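Local coordinates for protein geranyltranstransferase (Staphylococcus aureus, PDB 1RTR) that probably condenses isopentenyl diphosphate with allylic diphosphates to make farnesyl diphosphate, a precursor of larger isoprenoids, as a two-subunit synthase, at residues 11-14 with 15-19; 26-29 with 30-33. All coordinates share one frame; numbering follows the deposited sequence.

Interaction 1: 11-14 with 15-19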
ATOM      1  N   ASP A  11     -20.950  13.678  -7.010  1.00 74.79           N
ATOM      2  CA  ASP A  11     -22.058  12.866  -6.509  1.00 73.93           C
ATOM      3  C   ASP A  11     -21.847  11.396  -6.806  1.00 72.74           C
ATOM      4  O   ASP A  11     -22.008  10.554  -5.922  1.00 72.68           O
ATOM      5  CB  ASP A  11     -23.382  13.317  -7.127  1.00 74.44           C
ATOM      6  CG  ASP A  11     -23.934  14.569  -6.476  1.00 75.70           C
ATOM      7  OD1 ASP A  11     -24.848  15.180  -7.075  1.00 76.72           O
ATOM      8  OD2 ASP A  11     -23.511  15.023  -5.381  1.00 76.83           O
ATOM      9  N   GLU A  12     -21.485  11.096  -8.050  1.00 71.24           N
ATOM     10  CA  GLU A  12     -21.233   9.723  -8.459  1.00 69.98           C
ATOM     11  C   GLU A  12     -20.073   9.112  -7.677  1.00 69.52           C
ATOM     12  O   GLU A  12     -20.168   7.967  -7.223  1.00 69.76           O
ATOM     13  CB  GLU A  12     -20.983   9.631  -9.958  1.00 69.66           C
ATOM     14  CG  GLU A  12     -21.115   8.214 -10.477  1.00 68.82           C
ATOM     15  CD  GLU A  12     -20.882   8.110 -11.962  1.00 69.38           C
ATOM     16  OE1 GLU A  12     -20.761   9.160 -12.634  1.00 70.08           O
ATOM     17  OE2 GLU A  12     -20.830   6.969 -12.459  1.00 69.27           O
ATOM     18  N   VAL A  13     -19.000   9.885  -7.510  1.00 68.44           N
ATOM     19  CA  VAL A  13     -17.856   9.470  -6.708  1.00 67.45           C
ATOM     20  C   VAL A  13     -18.316   9.162  -5.283  1.00 67.13           C
ATOM     21  O   VAL A  13     -18.002   8.099  -4.740  1.00 67.03           O
ATOM     22  CB  VAL A  13     -16.689  10.520  -6.752  1.00 67.34           C
ATOM     23  CG1 VAL A  13     -15.699  10.323  -5.613  1.00 66.40           C
ATOM     24  CG2 VAL A  13     -15.956  10.443  -8.077  1.00 66.92           C
ATOM     25  N   ASN A  14     -19.085  10.069  -4.694  1.00 66.86           N
ATOM     26  CA  ASN A  14     -19.593   9.857  -3.342  1.00 66.70           C
ATOM     27  C   ASN A  14     -20.445   8.584  -3.188  1.00 66.45           C
ATOM     28  O   ASN A  14     -20.286   7.856  -2.205  1.00 66.33           O
ATOM     29  CB  ASN A  14     -20.337  11.090  -2.830  1.00 66.87           C
ATOM     30  CG  ASN A  14     -19.403  12.265  -2.520  1.00 67.57           C
ATOM     31  OD1 ASN A  14     -19.839  13.420  -2.483  1.00 67.39           O
ATOM     32  ND2 ASN A  14     -18.122  11.975  -2.286  1.00 67.71           N
ATOM     33  N   ASN A  15     -21.312   8.297  -4.164  1.00 65.98           N
ATOM     34  CA  ASN A  15     -22.133   7.080  -4.122  1.00 65.76           C
ATOM     35  C   ASN A  15     -21.269   5.824  -4.198  1.00 65.91           C
ATOM     36  O   ASN A  15     -21.478   4.865  -3.449  1.00 65.97           O
ATOM     37  CB  ASN A  15     -23.201   7.090  -5.223  0.65 65.42           C
ATOM     38  CG  ASN A  15     -24.216   8.215  -5.051  0.65 64.19           C
ATOM     39  OD1 ASN A  15     -24.594   8.566  -3.936  0.65 62.45           O
ATOM     40  ND2 ASN A  15     -24.657   8.785  -6.165  0.65 62.87           N
ATOM     41  N   GLU A  16     -20.286   5.846  -5.087  1.00 66.11           N
ATOM     42  CA  GLU A  16     -19.344   4.736  -5.206  1.00 66.25           C
ATOM     43  C   GLU A  16     -18.492   4.546  -3.947  1.00 66.05           C
ATOM     44  O   GLU A  16     -18.246   3.420  -3.539  1.00 66.02           O
ATOM     45  CB  GLU A  16     -18.467   4.897  -6.443  1.00 66.29           C
ATOM     46  CG  GLU A  16     -19.246   4.828  -7.746  1.00 66.85           C
ATOM     47  CD  GLU A  16     -19.471   3.408  -8.240  1.00 68.53           C
ATOM     48  OE1 GLU A  16     -19.037   2.440  -7.563  1.00 68.42           O
ATOM     49  OE2 GLU A  16     -20.073   3.260  -9.327  1.00 69.41           O
ATOM     50  N   LEU A  17     -18.071   5.639  -3.324  1.00 66.03           N
ATOM     51  CA  LEU A  17     -17.222   5.546  -2.143  1.00 66.12           C
ATOM     52  C   LEU A  17     -17.969   5.055  -0.902  1.00 66.55           C
ATOM     53  O   LEU A  17     -17.370   4.407  -0.050  1.00 66.84           O
ATOM     54  CB  LEU A  17     -16.541   6.885  -1.847  1.00 65.99           C
ATOM     55  CG  LEU A  17     -15.423   7.389  -2.765  1.00 65.84           C
ATOM     56  CD1 LEU A  17     -15.052   8.805  -2.368  1.00 65.66           C
ATOM     57  CD2 LEU A  17     -14.193   6.500  -2.727  1.00 65.30           C
ATOM     58  N   SER A  18     -19.263   5.374  -0.799  1.00 66.96           N
ATOM     59  CA  SER A  18     -20.091   4.964   0.343  1.00 67.14           C
ATOM     60  C   SER A  18     -20.317   3.452   0.382  1.00 67.58           C
ATOM     61  O   SER A  18     -20.603   2.875   1.438  1.00 67.58           O
ATOM     62  CB  SER A  18     -21.448   5.680   0.316  1.00 67.18           C
ATOM     63  OG  SER A  18     -22.297   5.153  -0.692  1.00 66.29           O
ATOM     64  N   VAL A  19     -20.176   2.820  -0.773  1.00 67.94           N
ATOM     65  CA  VAL A  19     -20.459   1.409  -0.916  1.00 68.60           C
ATOM     66  C   VAL A  19     -19.238   0.645  -1.474  1.00 68.80           C
ATOM     67  O   VAL A  19     -19.383  -0.414  -2.079  1.00 68.60           O
ATOM     68  CB  VAL A  19     -21.753   1.230  -1.769  1.00 68.64           C
ATOM     69  CG1 VAL A  19     -21.456   1.302  -3.275  1.00 68.98           C
ATOM     70  CG2 VAL A  19     -22.496  -0.043  -1.392  1.00 69.57           C
TER

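Interaction 2: 26-29 with 30-33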
ATOM      1  N   MET A  26     -15.374 -10.368  10.123  1.00 77.67           N
ATOM      2  CA  MET A  26     -14.636 -10.740  11.333  1.00 77.14           C
ATOM      3  C   MET A  26     -15.151 -10.026  12.590  1.00 77.12           C
ATOM      4  O   MET A  26     -14.620 -10.229  13.684  1.00 77.24           O
ATOM      5  CB  MET A  26     -13.132 -10.468  11.148  1.00 76.95           C
ATOM      6  CG  MET A  26     -12.351 -11.604  10.469  1.00 76.32           C
ATOM      7  SD  MET A  26     -10.557 -11.313  10.323  1.00 74.47           S
ATOM      8  CE  MET A  26     -10.513 -10.365   8.850  1.00 73.38           C
ATOM      9  N   ASP A  27     -16.191  -9.205  12.427  1.00 77.00           N
ATOM     10  CA  ASP A  27     -16.789  -8.421  13.524  1.00 76.71           C
ATOM     11  C   ASP A  27     -15.805  -7.453  14.226  1.00 75.92           C
ATOM     12  O   ASP A  27     -15.572  -7.538  15.441  1.00 75.95           O
ATOM     13  CB  ASP A  27     -17.521  -9.331  14.536  1.00 77.07           C
ATOM     14  CG  ASP A  27     -18.553  -8.570  15.374  1.00 78.38           C
ATOM     15  OD1 ASP A  27     -18.557  -8.723  16.619  1.00 78.46           O
ATOM     16  OD2 ASP A  27     -19.396  -7.790  14.870  1.00 79.84           O
ATOM     17  N   THR A  28     -15.217  -6.550  13.438  1.00 74.79           N
ATOM     18  CA  THR A  28     -14.438  -5.430  13.974  1.00 73.67           C
ATOM     19  C   THR A  28     -14.916  -4.120  13.360  1.00 72.80           C
ATOM     20  O   THR A  28     -15.689  -4.106  12.395  1.00 72.47           O
ATOM     21  CB  THR A  28     -12.910  -5.591  13.732  1.00 73.72           C
ATOM     22  OG1 THR A  28     -12.645  -5.705  12.328  1.00 74.09           O
ATOM     23  CG2 THR A  28     -12.383  -6.894  14.309  1.00 73.71           C
ATOM     24  N   GLN A  29     -14.437  -3.017  13.923  1.00 71.92           N
ATOM     25  CA  GLN A  29     -14.794  -1.691  13.441  1.00 71.09           C
ATOM     26  C   GLN A  29     -13.970  -1.240  12.236  1.00 69.98           C
ATOM     27  O   GLN A  29     -14.210  -0.154  11.699  1.00 69.90           O
ATOM     28  CB  GLN A  29     -14.634  -0.666  14.557  1.00 71.53           C
ATOM     29  CG  GLN A  29     -15.274  -1.029  15.873  1.00 73.24           C
ATOM     30  CD  GLN A  29     -15.062   0.057  16.893  1.00 75.95           C
ATOM     31  OE1 GLN A  29     -13.918   0.438  17.176  1.00 77.38           O
ATOM     32  NE2 GLN A  29     -16.154   0.590  17.426  1.00 76.63           N
ATOM     33  N   LEU A  30     -13.010  -2.070  11.816  1.00 68.67           N
ATOM     34  CA  LEU A  30     -12.072  -1.723  10.745  1.00 67.11           C
ATOM     35  C   LEU A  30     -12.760  -1.081   9.553  1.00 66.63           C
ATOM     36  O   LEU A  30     -12.372   0.000   9.115  1.00 66.21           O
ATOM     37  CB  LEU A  30     -11.256  -2.940  10.296  1.00 66.75           C
ATOM     38  CG  LEU A  30     -10.142  -2.746   9.254  1.00 65.33           C
ATOM     39  CD1 LEU A  30      -9.079  -1.751   9.713  1.00 64.22           C
ATOM     40  CD2 LEU A  30      -9.502  -4.062   8.928  1.00 63.15           C
ATOM     41  N   GLU A  31     -13.798  -1.727   9.044  1.00 66.10           N
ATOM     42  CA  GLU A  31     -14.455  -1.194   7.863  1.00 65.98           C
ATOM     43  C   GLU A  31     -15.385   0.008   8.132  1.00 65.93           C
ATOM     44  O   GLU A  31     -15.599   0.822   7.234  1.00 66.15           O
ATOM     45  CB  GLU A  31     -15.116  -2.291   7.014  1.00 65.78           C
ATOM     46  CG  GLU A  31     -15.395  -3.601   7.721  1.00 65.92           C
ATOM     47  CD  GLU A  31     -14.178  -4.486   7.907  1.00 65.33           C
ATOM     48  OE1 GLU A  31     -13.577  -4.927   6.912  1.00 64.79           O
ATOM     49  OE2 GLU A  31     -13.839  -4.766   9.070  1.00 66.62           O
ATOM     50  N   GLU A  32     -15.918   0.152   9.347  1.00 65.61           N
ATOM     51  CA  GLU A  32     -16.655   1.388   9.641  1.00 65.30           C
ATOM     52  C   GLU A  32     -15.691   2.557   9.869  1.00 64.15           C
ATOM     53  O   GLU A  32     -16.027   3.706   9.584  1.00 63.92           O
ATOM     54  CB  GLU A  32     -17.737   1.241  10.742  1.00 65.70           C
ATOM     55  CG  GLU A  32     -17.317   0.560  12.036  1.00 68.60           C
ATOM     56  CD  GLU A  32     -18.018   1.112  13.287  1.00 72.92           C
ATOM     57  OE1 GLU A  32     -18.506   2.283  13.272  1.00 73.43           O
ATOM     58  OE2 GLU A  32     -18.060   0.371  14.309  1.00 73.43           O
ATOM     59  N   SER A  33     -14.485   2.249  10.344  1.00 62.92           N
ATOM     60  CA  SER A  33     -13.398   3.219  10.405  1.00 61.64           C
ATOM     61  C   SER A  33     -12.927   3.641   9.000  1.00 61.15           C
ATOM     62  O   SER A  33     -12.788   4.825   8.725  1.00 61.07           O
ATOM     63  CB  SER A  33     -12.238   2.644  11.204  1.00 61.61           C
ATOM     64  OG  SER A  33     -11.181   3.578  11.312  1.00 61.90           O
TER

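Interaction 1: 11-14 with 15-19
Asp11 and Asn15 meet through the backbone: Asn15 N donates to Asp11 O at 2.9 Å, the first of four successive i to i+4 bonds between residues 11-14 and 15-18. Next, Glu12 O accepts from Glu16 N in a fairly straight bond (N-H...O 167°), while Glu16 CG comes within 3.3 Å of Glu12 O. The two carboxylates keep apart, with Glu12 OE2 4.9 Å from Glu16 OE2; Glu12 OE1 is instead hydrogen-bonded to Tyr61, which anchors the extended Glu12 chain. Val13 makes the apolar contact of the turn. Its CG1, set anti to the backbone N (chi1 162°), touches Leu17 CD1 at 3.6 Å, the two side chains lying side by side and pointing the same way, while along the backbone Leu17 N donates a hydrogen bond to Val13 O. Asn14 O receives Ser18 N in the fourth bond. The Ser18 hydroxyl turns back along the chain and donates from OG to Asn15 O at 2.9 Å, a side-chain-to-backbone bond to the residue three positions earlier. Val13 and Leu17 are the buried residues here, facing the helical bundle of the polyprenyl synthase fold, while Asp11, Asn15 and Ser18 are exposed. Val13 packs on Pro47 and Leu51 of helix 45-56 and on Met65 of helix 65-83; Leu17 reaches Ile69 farther along helix 65-83, and both touch Arg44.

Interaction 2: 26-29 with 30-33
Glu32 folds back over Gln29, and its chain can be followed outward from the helix. Glu32 CB stands 3.9 Å from Gln29 O. CG then comes to 3.2 Å from Gln29 O, because chi1 of 49° sets it between the backbone N and the carbonyl carbon, which brings it against Gln29, the residue just before the helix. CD lies 4.0 Å from Gln29 CB, and at the tip OE2 rests against the aliphatic part of that residue, 3.5 Å from Gln29 CG. The amide and carboxylate planes stand at 90° to each other, and the other oxygen, Glu32 OE1, is hydrogen-bonded to Tyr103. This is the entry into helix 30-38, one of the helices of the all-helical isoprenoid synthase fold, from the loop that follows helix 6-18: Gln29 O accepts Ser33 N at 2.8 Å, an i to i+4 bond of the opening turn that is nearly linear at the acceptor (C=O...N 174°). Across the turn Thr28 OG1 is 3.6 Å from Glu31 OE2 and 3.7 Å from Leu30 CB. Glu31 OE1 is hydrogen-bonded to His147 of the second subunit, and Leu30 packs on Met155 of that subunit.

Both interactions belong to the N-terminal part of a mostly helical chain, in series: interaction 1 lies in the later part of helix 6-18, and interaction 2 spans the loop after it and the start of helix 30-38, the next helix. Their centres are 19 Å apart and their nearest atoms about 8 Å, without touching, on the same side of the chain's centre. Through Val13 and Leu17 interaction 1 packs onto helices 45-56 and 65-83 of its own subunit, and no other chain touches it. Interaction 2 lies farther out, its centre about 26 Å from the chain's centre against 17 Å, and meets the second subunit. The connection thus runs from the subunit's own helical bundle to the dimer interface.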